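Local coordinates for protein iron transport multicopper oxidase FET3 (Saccharomyces cerevisiae, PDB 1ZPU) that oxidises ferrous to ferric iron with four copper ions while reducing dioxygen to water, serving high-affinity iron uptake, and also oxidises cuprous copper, at residues L137-W142 / L190-V195; T101-S106 / A233-V238; V320-D325 / A334-I339. All blocks are in the same frame, centred on the assembly; numbering follows the deposited sequence.

Interaction 1 of 3, residues L137-W142 / L190-V195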
loop_
_atom_site.group_PDB
_atom_site.type_symbol
_atom_site.label_atom_id
_atom_site.label_comp_id
_atom_site.label_asym_id
_atom_site.label_seq_id
_atom_site.Cartn_x
_atom_site.Cartn_y
_atom_site.Cartn_z
ATOM N N LEU A 137 12.942 3.832 -9.471
ATOM C CA LEU A 137 13.510 2.611 -8.968
ATOM C C LEU A 137 12.438 1.949 -8.130
ATOM O O LEU A 137 11.864 2.594 -7.242
ATOM C CB LEU A 137 14.723 2.890 -8.106
ATOM C CG LEU A 137 15.914 3.641 -8.680
ATOM C CD1 LEU A 137 16.929 3.779 -7.579
ATOM C CD2 LEU A 137 16.523 2.917 -9.859
ATOM N N SER A 138 12.151 0.680 -8.416
ATOM C CA SER A 138 11.196 -0.088 -7.641
ATOM C C SER A 138 11.938 -0.981 -6.668
ATOM O O SER A 138 12.423 -2.049 -7.054
ATOM C CB SER A 138 10.351 -0.968 -8.562
ATOM O OG SER A 138 9.602 -0.206 -9.495
ATOM N N LEU A 139 12.031 -0.551 -5.414
ATOM C CA LEU A 139 12.623 -1.364 -4.365
ATOM C C LEU A 139 11.609 -2.405 -3.883
ATOM O O LEU A 139 10.394 -2.133 -3.805
ATOM C CB LEU A 139 13.059 -0.495 -3.187
ATOM C CG LEU A 139 13.681 0.884 -3.432
ATOM C CD1 LEU A 139 13.926 1.627 -2.105
ATOM C CD2 LEU A 139 14.962 0.744 -4.188
ATOM N N SER A 140 12.112 -3.592 -3.550
ATOM C CA SER A 140 11.272 -4.667 -3.025
ATOM C C SER A 140 12.117 -5.695 -2.303
ATOM O O SER A 140 13.324 -5.673 -2.446
ATOM C CB SER A 140 10.501 -5.339 -4.164
ATOM O OG SER A 140 9.712 -6.392 -3.661
ATOM N N GLU A 141 11.499 -6.575 -1.516
ATOM C CA GLU A 141 12.190 -7.794 -1.067
ATOM C C GLU A 141 11.764 -8.941 -1.980
ATOM O O GLU A 141 10.775 -8.814 -2.704
ATOM C CB GLU A 141 11.905 -8.126 0.401
ATOM C CG GLU A 141 10.521 -8.745 0.673
ATOM C CD GLU A 141 9.386 -7.736 0.579
ATOM O OE1 GLU A 141 9.201 -6.961 1.559
ATOM O OE2 GLU A 141 8.695 -7.720 -0.483
ATOM N N TRP A 142 12.504 -10.046 -1.942
ATOM C CA TRP A 142 12.192 -11.190 -2.785
ATOM C C TRP A 142 12.224 -12.527 -2.001
ATOM O O TRP A 142 13.146 -12.782 -1.207
ATOM C CB TRP A 142 13.149 -11.207 -3.979
ATOM C CG TRP A 142 12.787 -12.202 -5.001
ATOM C CD1 TRP A 142 13.493 -13.309 -5.357
ATOM C CD2 TRP A 142 11.618 -12.197 -5.805
ATOM N NE1 TRP A 142 12.838 -14.004 -6.342
ATOM C CE2 TRP A 142 11.674 -13.346 -6.632
ATOM C CE3 TRP A 142 10.513 -11.347 -5.901
ATOM C CZ2 TRP A 142 10.682 -13.655 -7.543
ATOM C CZ3 TRP A 142 9.516 -11.667 -6.823
ATOM C CH2 TRP A 142 9.616 -12.811 -7.626
ATOM N N LEU A 190 14.165 11.280 -9.649
ATOM C CA LEU A 190 14.249 9.887 -9.303
ATOM C C LEU A 190 13.031 9.519 -8.459
ATOM O O LEU A 190 12.876 10.009 -7.336
ATOM C CB LEU A 190 15.559 9.660 -8.540
ATOM C CG LEU A 190 16.172 8.269 -8.419
ATOM C CD1 LEU A 190 17.490 8.364 -7.692
ATOM C CD2 LEU A 190 15.259 7.347 -7.679
ATOM N N ARG A 191 12.169 8.667 -9.009
ATOM C CA ARG A 191 10.998 8.170 -8.282
ATOM C C ARG A 191 11.342 6.890 -7.556
ATOM O O ARG A 191 11.514 5.845 -8.177
ATOM C CB ARG A 191 9.832 7.889 -9.231
ATOM C CG ARG A 191 9.435 9.018 -10.140
ATOM C CD ARG A 191 8.605 8.467 -11.270
ATOM N NE ARG A 191 8.690 9.307 -12.454
ATOM C CZ ARG A 191 7.882 10.340 -12.673
ATOM N NH1 ARG A 191 6.914 10.633 -11.794
ATOM N NH2 ARG A 191 8.032 11.075 -13.772
ATOM N N ILE A 192 11.433 6.961 -6.240
ATOM C CA ILE A 192 11.764 5.774 -5.461
ATOM C C ILE A 192 10.484 5.198 -4.891
ATOM O O ILE A 192 9.815 5.862 -4.107
ATOM C CB ILE A 192 12.790 6.074 -4.335
ATOM C CG1 ILE A 192 13.937 6.895 -4.887
ATOM C CG2 ILE A 192 13.394 4.803 -3.795
ATOM C CD1 ILE A 192 14.612 7.778 -3.852
ATOM N N VAL A 193 10.141 3.975 -5.299
ATOM C CA VAL A 193 8.906 3.335 -4.853
ATOM C C VAL A 193 9.217 2.036 -4.146
ATOM O O VAL A 193 9.923 1.182 -4.701
ATOM C CB VAL A 193 7.969 3.009 -6.041
ATOM C CG1 VAL A 193 6.649 2.460 -5.539
ATOM C CG2 VAL A 193 7.729 4.238 -6.924
ATOM N N ASN A 194 8.700 1.862 -2.934
ATOM C CA ASN A 194 8.788 0.542 -2.319
ATOM C C ASN A 194 7.578 -0.357 -2.652
ATOM O O ASN A 194 6.525 -0.263 -2.017
ATOM C CB ASN A 194 9.044 0.629 -0.823
ATOM C CG ASN A 194 9.296 -0.718 -0.232
ATOM O OD1 ASN A 194 9.010 -1.742 -0.880
ATOM N ND2 ASN A 194 9.827 -0.757 0.983
ATOM N N VAL A 195 7.734 -1.206 -3.667
ATOM C CA VAL A 195 6.649 -2.089 -4.117
ATOM C C VAL A 195 6.726 -3.454 -3.426
ATOM O O VAL A 195 6.261 -4.457 -3.951
ATOM C CB VAL A 195 6.711 -2.267 -5.632
ATOM C CG1 VAL A 195 6.351 -0.942 -6.342
ATOM C CG2 VAL A 195 8.099 -2.711 -6.026
#

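Interaction 2 of 3, residues T101-S106 / A233-V238. With CU1 (copper (I) ion), chain B.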
loop_
_atom_site.group_PDB
_atom_site.type_symbol
_atom_site.label_atom_id
_atom_site.label_comp_id
_atom_site.label_asym_id
_atom_site.label_seq_id
_atom_site.Cartn_x
_atom_site.Cartn_y
_atom_site.Cartn_z
ATOM N N THR A 101 3.406 10.159 -8.554
ATOM C CA THR A 101 3.896 8.784 -8.578
ATOM C C THR A 101 2.974 7.812 -7.856
ATOM O O THR A 101 2.728 7.950 -6.656
ATOM C CB THR A 101 5.338 8.700 -8.021
ATOM O OG1 THR A 101 6.126 9.757 -8.602
ATOM C CG2 THR A 101 5.961 7.336 -8.351
ATOM N N TYR A 102 2.452 6.840 -8.604
ATOM C CA TYR A 102 1.604 5.804 -8.015
ATOM C C TYR A 102 2.049 4.438 -8.498
ATOM O O TYR A 102 2.999 4.323 -9.258
ATOM C CB TYR A 102 0.120 6.057 -8.339
ATOM C CG TYR A 102 -0.329 7.428 -7.914
ATOM C CD1 TYR A 102 -0.044 8.542 -8.695
ATOM C CD2 TYR A 102 -0.997 7.615 -6.722
ATOM C CE1 TYR A 102 -0.416 9.790 -8.309
ATOM C CE2 TYR A 102 -1.382 8.871 -6.319
ATOM C CZ TYR A 102 -1.082 9.956 -7.117
ATOM O OH TYR A 102 -1.456 11.217 -6.728
ATOM N N TRP A 103 1.371 3.402 -8.033
ATOM C CA TRP A 103 1.586 2.059 -8.539
ATOM C C TRP A 103 0.314 1.225 -8.484
ATOM O O TRP A 103 -0.680 1.592 -7.843
ATOM C CB TRP A 103 2.727 1.348 -7.804
ATOM C CG TRP A 103 2.542 1.133 -6.314
ATOM C CD1 TRP A 103 2.347 2.092 -5.375
ATOM C CD2 TRP A 103 2.609 -0.113 -5.603
ATOM N NE1 TRP A 103 2.248 1.530 -4.134
ATOM C CE2 TRP A 103 2.408 0.176 -4.241
ATOM C CE3 TRP A 103 2.808 -1.441 -5.986
ATOM C CZ2 TRP A 103 2.395 -0.811 -3.256
ATOM C CZ3 TRP A 103 2.802 -2.426 -5.009
ATOM C CH2 TRP A 103 2.596 -2.107 -3.660
ATOM N N TYR A 104 0.346 0.102 -9.185
ATOM C CA TYR A 104 -0.757 -0.814 -9.167
ATOM C C TYR A 104 -0.271 -2.181 -8.721
ATOM O O TYR A 104 0.846 -2.587 -9.035
ATOM C CB TYR A 104 -1.384 -0.879 -10.552
ATOM C CG TYR A 104 -0.550 -1.558 -11.607
ATOM C CD1 TYR A 104 -0.667 -2.923 -11.832
ATOM C CD2 TYR A 104 0.330 -0.828 -12.408
ATOM C CE1 TYR A 104 0.078 -3.550 -12.811
ATOM C CE2 TYR A 104 1.089 -1.452 -13.398
ATOM C CZ TYR A 104 0.955 -2.816 -13.594
ATOM O OH TYR A 104 1.683 -3.456 -14.577
ATOM N N HIS A 105 -1.106 -2.888 -7.975
ATOM C CA HIS A 105 -0.783 -4.236 -7.535
ATOM C C HIS A 105 -2.043 -5.063 -7.401
ATOM O O HIS A 105 -3.132 -4.514 -7.233
ATOM C CB HIS A 105 -0.029 -4.216 -6.194
ATOM C CG HIS A 105 -0.757 -3.521 -5.080
ATOM N ND1 HIS A 105 -1.715 -4.146 -4.306
ATOM C CD2 HIS A 105 -0.647 -2.261 -4.591
ATOM C CE1 HIS A 105 -2.172 -3.294 -3.403
ATOM N NE2 HIS A 105 -1.539 -2.145 -3.554
ATOM N N SER A 106 -1.894 -6.379 -7.483
ATOM C CA SER A 106 -2.984 -7.289 -7.173
ATOM C C SER A 106 -3.408 -7.065 -5.739
ATOM O O SER A 106 -2.573 -6.813 -4.876
ATOM C CB SER A 106 -2.520 -8.733 -7.349
ATOM O OG SER A 106 -3.446 -9.650 -6.800
ATOM N N ALA A 233 4.788 0.330 -0.135
ATOM C CA ALA A 233 3.658 1.082 -0.664
ATOM C C ALA A 233 3.889 2.581 -0.738
ATOM O O ALA A 233 3.172 3.275 -1.436
ATOM C CB ALA A 233 2.379 0.777 0.124
ATOM N N GLN A 234 4.872 3.102 -0.016
ATOM C CA GLN A 234 5.108 4.538 -0.131
ATOM C C GLN A 234 6.069 4.931 -1.242
ATOM O O GLN A 234 6.855 4.107 -1.705
ATOM C CB GLN A 234 5.382 5.253 1.207
ATOM C CG GLN A 234 6.423 4.715 2.159
ATOM C CD GLN A 234 6.295 5.353 3.574
ATOM O OE1 GLN A 234 5.186 5.699 4.030
ATOM N NE2 GLN A 234 7.439 5.515 4.262
ATOM N N ARG A 235 5.953 6.177 -1.699
ATOM C CA ARG A 235 6.765 6.699 -2.781
ATOM C C ARG A 235 7.447 7.964 -2.306
ATOM O O ARG A 235 6.788 8.857 -1.775
ATOM C CB ARG A 235 5.883 7.032 -3.986
ATOM C CG ARG A 235 5.267 5.841 -4.661
ATOM C CD ARG A 235 3.999 5.357 -3.962
ATOM N NE ARG A 235 2.853 6.202 -4.276
ATOM C CZ ARG A 235 1.817 6.419 -3.471
ATOM N NH1 ARG A 235 1.764 5.861 -2.273
ATOM N NH2 ARG A 235 0.835 7.223 -3.860
ATOM N N TYR A 236 8.765 8.038 -2.465
ATOM C CA TYR A 236 9.464 9.313 -2.350
ATOM C C TYR A 236 9.986 9.623 -3.722
ATOM O O TYR A 236 10.671 8.806 -4.315
ATOM C CB TYR A 236 10.627 9.285 -1.342
ATOM C CG TYR A 236 10.232 9.215 0.116
ATOM C CD1 TYR A 236 10.464 10.280 0.990
ATOM C CD2 TYR A 236 9.628 8.066 0.628
ATOM C CE1 TYR A 236 10.078 10.190 2.348
ATOM C CE2 TYR A 236 9.249 7.962 1.955
ATOM C CZ TYR A 236 9.468 9.013 2.810
ATOM O OH TYR A 236 9.064 8.833 4.107
ATOM N N THR A 237 9.631 10.790 -4.239
ATOM C CA THR A 237 10.243 11.315 -5.454
ATOM C C THR A 237 11.291 12.358 -5.065
ATOM O O THR A 237 11.051 13.240 -4.233
ATOM C CB THR A 237 9.212 11.930 -6.410
ATOM O OG1 THR A 237 8.191 10.968 -6.700
ATOM C CG2 THR A 237 9.883 12.361 -7.702
ATOM N N VAL A 238 12.448 12.253 -5.702
ATOM C CA VAL A 238 13.659 12.874 -5.216
ATOM C C VAL A 238 14.443 13.447 -6.398
ATOM O O VAL A 238 14.558 12.809 -7.460
ATOM C CB VAL A 238 14.466 11.792 -4.432
ATOM C CG1 VAL A 238 15.937 11.829 -4.731
ATOM C CG2 VAL A 238 14.182 11.877 -2.937
HETATM CU CU CU1 B . -1.263 -0.523 -2.304
#

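Interaction 3 of 3, residues V320-D325 / A334-I339. With NAG (2-acetamido-2-deoxy-beta-D-glucopyranose), chain C.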
loop_
_atom_site.group_PDB
_atom_site.type_symbol
_atom_site.label_atom_id
_atom_site.label_comp_id
_atom_site.label_asym_id
_atom_site.label_seq_id
_atom_site.Cartn_x
_atom_site.Cartn_y
_atom_site.Cartn_z
ATOM N N VAL A 320 -8.649 2.859 17.141
ATOM C CA VAL A 320 -8.370 1.440 17.008
ATOM C C VAL A 320 -7.040 1.054 17.643
ATOM O O VAL A 320 -6.029 1.737 17.469
ATOM C CB VAL A 320 -8.429 0.966 15.529
ATOM C CG1 VAL A 320 -9.828 1.146 14.965
ATOM C CG2 VAL A 320 -7.423 1.707 14.677
ATOM N N ASP A 321 -7.058 -0.045 18.393
ATOM C CA ASP A 321 -5.833 -0.622 18.948
ATOM C C ASP A 321 -5.395 -1.787 18.073
ATOM O O ASP A 321 -6.222 -2.595 17.651
ATOM C CB ASP A 321 -6.027 -1.069 20.399
ATOM C CG ASP A 321 -6.267 0.106 21.354
ATOM O OD1 ASP A 321 -6.282 1.276 20.902
ATOM O OD2 ASP A 321 -6.450 -0.134 22.565
ATOM N N VAL A 322 -4.098 -1.848 17.790
ATOM C CA VAL A 322 -3.532 -2.879 16.941
ATOM C C VAL A 322 -2.780 -3.901 17.784
ATOM O O VAL A 322 -1.834 -3.559 18.486
ATOM C CB VAL A 322 -2.559 -2.278 15.921
ATOM C CG1 VAL A 322 -1.880 -3.374 15.127
ATOM C CG2 VAL A 322 -3.283 -1.310 14.998
ATOM N N VAL A 323 -3.201 -5.158 17.702
ATOM C CA VAL A 323 -2.527 -6.237 18.402
ATOM C C VAL A 323 -2.603 -7.546 17.609
ATOM O O VAL A 323 -3.520 -7.739 16.801
ATOM C CB VAL A 323 -3.091 -6.416 19.839
ATOM C CG1 VAL A 323 -4.456 -7.096 19.828
ATOM C CG2 VAL A 323 -2.110 -7.181 20.705
ATOM N N MET A 324 -1.613 -8.416 17.827
ATOM C CA MET A 324 -1.643 -9.783 17.327
ATOM C C MET A 324 -2.073 -10.700 18.465
ATOM O O MET A 324 -1.636 -10.516 19.606
ATOM C CB MET A 324 -0.255 -10.185 16.811
ATOM C CG MET A 324 -0.011 -9.947 15.310
ATOM S SD MET A 324 -0.422 -8.277 14.765
ATOM C CE MET A 324 0.363 -8.288 13.151
ATOM N N ASP A 325 -2.932 -11.672 18.164
ATOM C CA ASP A 325 -3.353 -12.659 19.174
ATOM C C ASP A 325 -3.833 -13.982 18.587
ATOM O O ASP A 325 -4.261 -14.040 17.436
ATOM C CB ASP A 325 -4.444 -12.089 20.074
ATOM C CG ASP A 325 -4.544 -12.831 21.383
ATOM O OD1 ASP A 325 -5.629 -12.847 22.006
ATOM O OD2 ASP A 325 -3.519 -13.413 21.789
ATOM N N ALA A 334 -4.418 -10.861 13.357
ATOM C CA ALA A 334 -4.209 -9.448 13.649
ATOM C C ALA A 334 -5.542 -8.754 13.907
ATOM O O ALA A 334 -6.543 -9.056 13.254
ATOM C CB ALA A 334 -3.499 -8.797 12.521
ATOM N N PHE A 335 -5.550 -7.820 14.854
ATOM C CA PHE A 335 -6.792 -7.208 15.304
ATOM C C PHE A 335 -6.790 -5.679 15.273
ATOM O O PHE A 335 -5.820 -5.039 15.669
ATOM C CB PHE A 335 -7.117 -7.668 16.727
ATOM C CG PHE A 335 -7.372 -9.136 16.853
ATOM C CD1 PHE A 335 -6.315 -10.037 16.986
ATOM C CD2 PHE A 335 -8.670 -9.626 16.875
ATOM C CE1 PHE A 335 -6.550 -11.400 17.117
ATOM C CE2 PHE A 335 -8.907 -10.991 17.008
ATOM C CZ PHE A 335 -7.845 -11.871 17.129
ATOM N N PHE A 336 -7.886 -5.108 14.787
ATOM C CA PHE A 336 -8.227 -3.730 15.089
ATOM C C PHE A 336 -9.252 -3.815 16.217
ATOM O O PHE A 336 -10.319 -4.408 16.039
ATOM C CB PHE A 336 -8.812 -3.003 13.867
ATOM C CG PHE A 336 -7.779 -2.311 12.988
ATOM C CD1 PHE A 336 -7.904 -2.344 11.599
ATOM C CD2 PHE A 336 -6.699 -1.617 13.543
ATOM C CE1 PHE A 336 -6.972 -1.707 10.774
ATOM C CE2 PHE A 336 -5.754 -0.971 12.729
ATOM C CZ PHE A 336 -5.892 -1.015 11.342
ATOM N N ASN A 337 -8.921 -3.241 17.375
ATOM C CA ASN A 337 -9.668 -3.485 18.612
ATOM C C ASN A 337 -9.839 -4.979 18.823
ATOM O O ASN A 337 -8.843 -5.693 18.951
ATOM C CB ASN A 337 -11.014 -2.760 18.618
ATOM C CG ASN A 337 -10.861 -1.252 18.505
ATOM O OD1 ASN A 337 -9.912 -0.668 19.042
ATOM N ND2 ASN A 337 -11.795 -0.614 17.797
ATOM N N ASN A 338 -11.077 -5.461 18.818
ATOM C CA ASN A 338 -11.317 -6.887 19.015
ATOM C C ASN A 338 -11.774 -7.625 17.758
ATOM O O ASN A 338 -12.370 -8.698 17.848
ATOM C CB ASN A 338 -12.302 -7.112 20.163
ATOM C CG ASN A 338 -13.693 -6.546 19.877
ATOM O OD1 ASN A 338 -13.895 -5.784 18.921
ATOM N ND2 ASN A 338 -14.657 -6.900 20.739
ATOM N N ILE A 339 -11.468 -7.054 16.592
ATOM C CA ILE A 339 -11.937 -7.583 15.303
ATOM C C ILE A 339 -10.791 -7.879 14.329
ATOM O O ILE A 339 -9.930 -7.029 14.098
ATOM C CB ILE A 339 -12.964 -6.610 14.647
ATOM C CG1 ILE A 339 -14.188 -6.440 15.558
ATOM C CG2 ILE A 339 -13.393 -7.094 13.264
ATOM C CD1 ILE A 339 -15.172 -5.385 15.104
HETATM C C1 NAG C . -15.923 -7.191 20.113
HETATM C C2 NAG C . -16.815 -8.362 19.703
HETATM C C3 NAG C . -18.309 -8.027 19.875
HETATM C C4 NAG C . -18.574 -6.958 20.934
HETATM C C5 NAG C . -17.730 -5.701 20.695
HETATM C C6 NAG C . -17.244 -5.042 21.987
HETATM C C7 NAG C . -16.827 -9.831 17.729
HETATM C C8 NAG C . -18.170 -9.963 17.046
HETATM N N2 NAG C . -16.526 -8.668 18.311
HETATM O O3 NAG C . -19.046 -9.193 20.187
HETATM O O4 NAG C . -19.937 -6.609 20.886
HETATM O O5 NAG C . -16.615 -5.982 19.857
HETATM O O6 NAG C . -18.334 -4.868 22.861
HETATM O O7 NAG C . -16.040 -10.774 17.737
#

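Interaction 1 of 3, residues L137-W142 / L190-V195
Leu137 and Leu139 pair with Ile192 and Asn194 as neighbouring parallel strands; the segment axes come within 4.7 Å at an angle of 21°. The backbone carries the polar part of the contact in four hydrogen bonds. Leu137 gives its N to Arg191 O and its O receives Val193 N at 2.9 Å, a bond that is almost straight (176° at the hydrogen). Leu139 repeats the pattern two residues on, its N reaching Val193 O at 2.8 Å and its O taking Val195 N at 2.8 Å, so the ladder runs one residue past the end of strand 190-194. CA-H...O contacts, such as Ser138 CA to Val193 O at 3.4 Å, fill in between.

Apolar contacts gather on the face bearing Leu137, Leu139 and Ile192. Leu139 CD1 meets Ile192 CG2, the branch anti to the backbone N, at 3.6 Å, and Leu137 CG lies 3.9 Å from Leu190 CD2, the two side chains of each pair set at a slant to one another. Phe203, from the facing sheet, covers this patch. On the other face Val195 CG2 rests on Ser138 CB (3.8 Å) and also near Ser140 CB.

Polar side chains turn mostly to outside partners. Arg191 forms a salt bridge with Glu134, and Ser140 OG bonds to Glu141 O and Lys117. Asn194 OD1 accepts a hydrogen bond from Gly196 N. That OD1 and Leu139 O are both acceptors and do not bond each other.

The division of labour implies that register is set by main-chain bonds inside a mainly buried setting, while the leucine and isoleucine branches help join this part of the second cupredoxin domain's sheet to the facing sheet through Phe203.

Interaction 2 of 3, residues T101-S106 / A233-V238
Arg235 grips Thr101 O through NE at 3.0 Å, with the oxygen at the guanidinium edge and the bond nearly straight (165°). NH2 adds a weak second bond to that oxygen. The chain is bent at chi2 (82°) and chi3 (78°), which place CD and NE; NH1 donates to Ala233 O in its own segment at 3.1 Å. Trp103 NE1 meets Ala233 O as well, weakly at 3.3 Å, while Trp103 CZ2 lies 3.7 Å from Ala233 CB, which sits at the indole edge in its plane. Farther along, the hydroxyls Thr101 OG1 and Thr237 OG1 are hydrogen-bonded at 3.1 Å.

In the next shell, a salt bridge from Arg235 NH2 to Asp437 ties the guanidinium to the third cupredoxin domain. The Trp103 ring stacks with His62, and His105 CD2 lies 3.3 Å above one of its faces, offset toward the rim. His105 ND1 donates to Ser106 O, an in-plane bond for the imidazole that would help fix its rotation, and NE2 binds copper at 2.1 Å. His62 and His464 complete that ion's histidine set, a type 3 copper of the trinuclear cluster characteristic of multicopper oxidases.

Interaction 3 of 3, residues V320-D325 / A334-I339
Asn337 reaches across to Asp321 with both its backbone and its side chain: Asn337 N donates to Asp321 O at 2.8 Å, while Asp321 N donates to Asn337 OD1 at 3.0 Å. The side-chain carbonyl thus occupies the place a main-chain oxygen would hold in a continuing antiparallel ladder, although the donor stands 42° out of the amide plane. This happens where the second strand of a beta hairpin, 316-326 with 332-336, breaks into a type II' turn from Phe336 to Ile339. Asn337 has positive phi (50°), as the second residue of a type II' turn does, and its own carbonyl O lies well away from Asp321 N. An alanine here would probably leave Asp321 N without its mate at the end of the hairpin.

The regular part of the ladder is centred on Val323 and Phe335, a hydrogen-bonded pair in which Phe335 N to Val323 O (2.8 Å) is the firmer bond and the return bond is weak. Their side chains share one face, and the Phe335 ring turns its edge to Val323 O and Asp325 O. Val320, Val322 and Phe336 meet on the other side: Val322 CG2 lies 3.4 Å from Phe336 CE2, the two side chains pointing the same way, and Val320 CG2 touches Phe336 CD2 at 3.6 Å. Leu384, Phe394 and Leu475 close over this cluster in the core of the third cupredoxin domain.

Met324 shares that inner face; its side chain comes about 4 Å, nearest atoms, from those of the type 1 copper ligands His392 and His468. On the turn itself Asn338, its third residue, carries an N-linked sugar. Beside the copper site, Met324 SD rests on Ala334 CB at 3.8 Å.

Overall arrangement
From the N terminus, 101-106 comes first and waits for 233-238, so interaction 2 closes a loop of 126 residues joining the first cupredoxin domain to the second. Interaction 1 is nested within it, closing a 47-residue loop inside the second domain. Their centres lie 8 Å apart and they touch, because strands 187-194 and 235-241 are sheet neighbours: Leu190 N to Val238 O at 2.7 Å is a probable hydrogen bond. Interaction 3 follows in series, a short hairpin closure at the edge of a third-domain sheet. It touches neither of the others, its centre lying about 29 Å from that of interaction 1, across the molecule's centre.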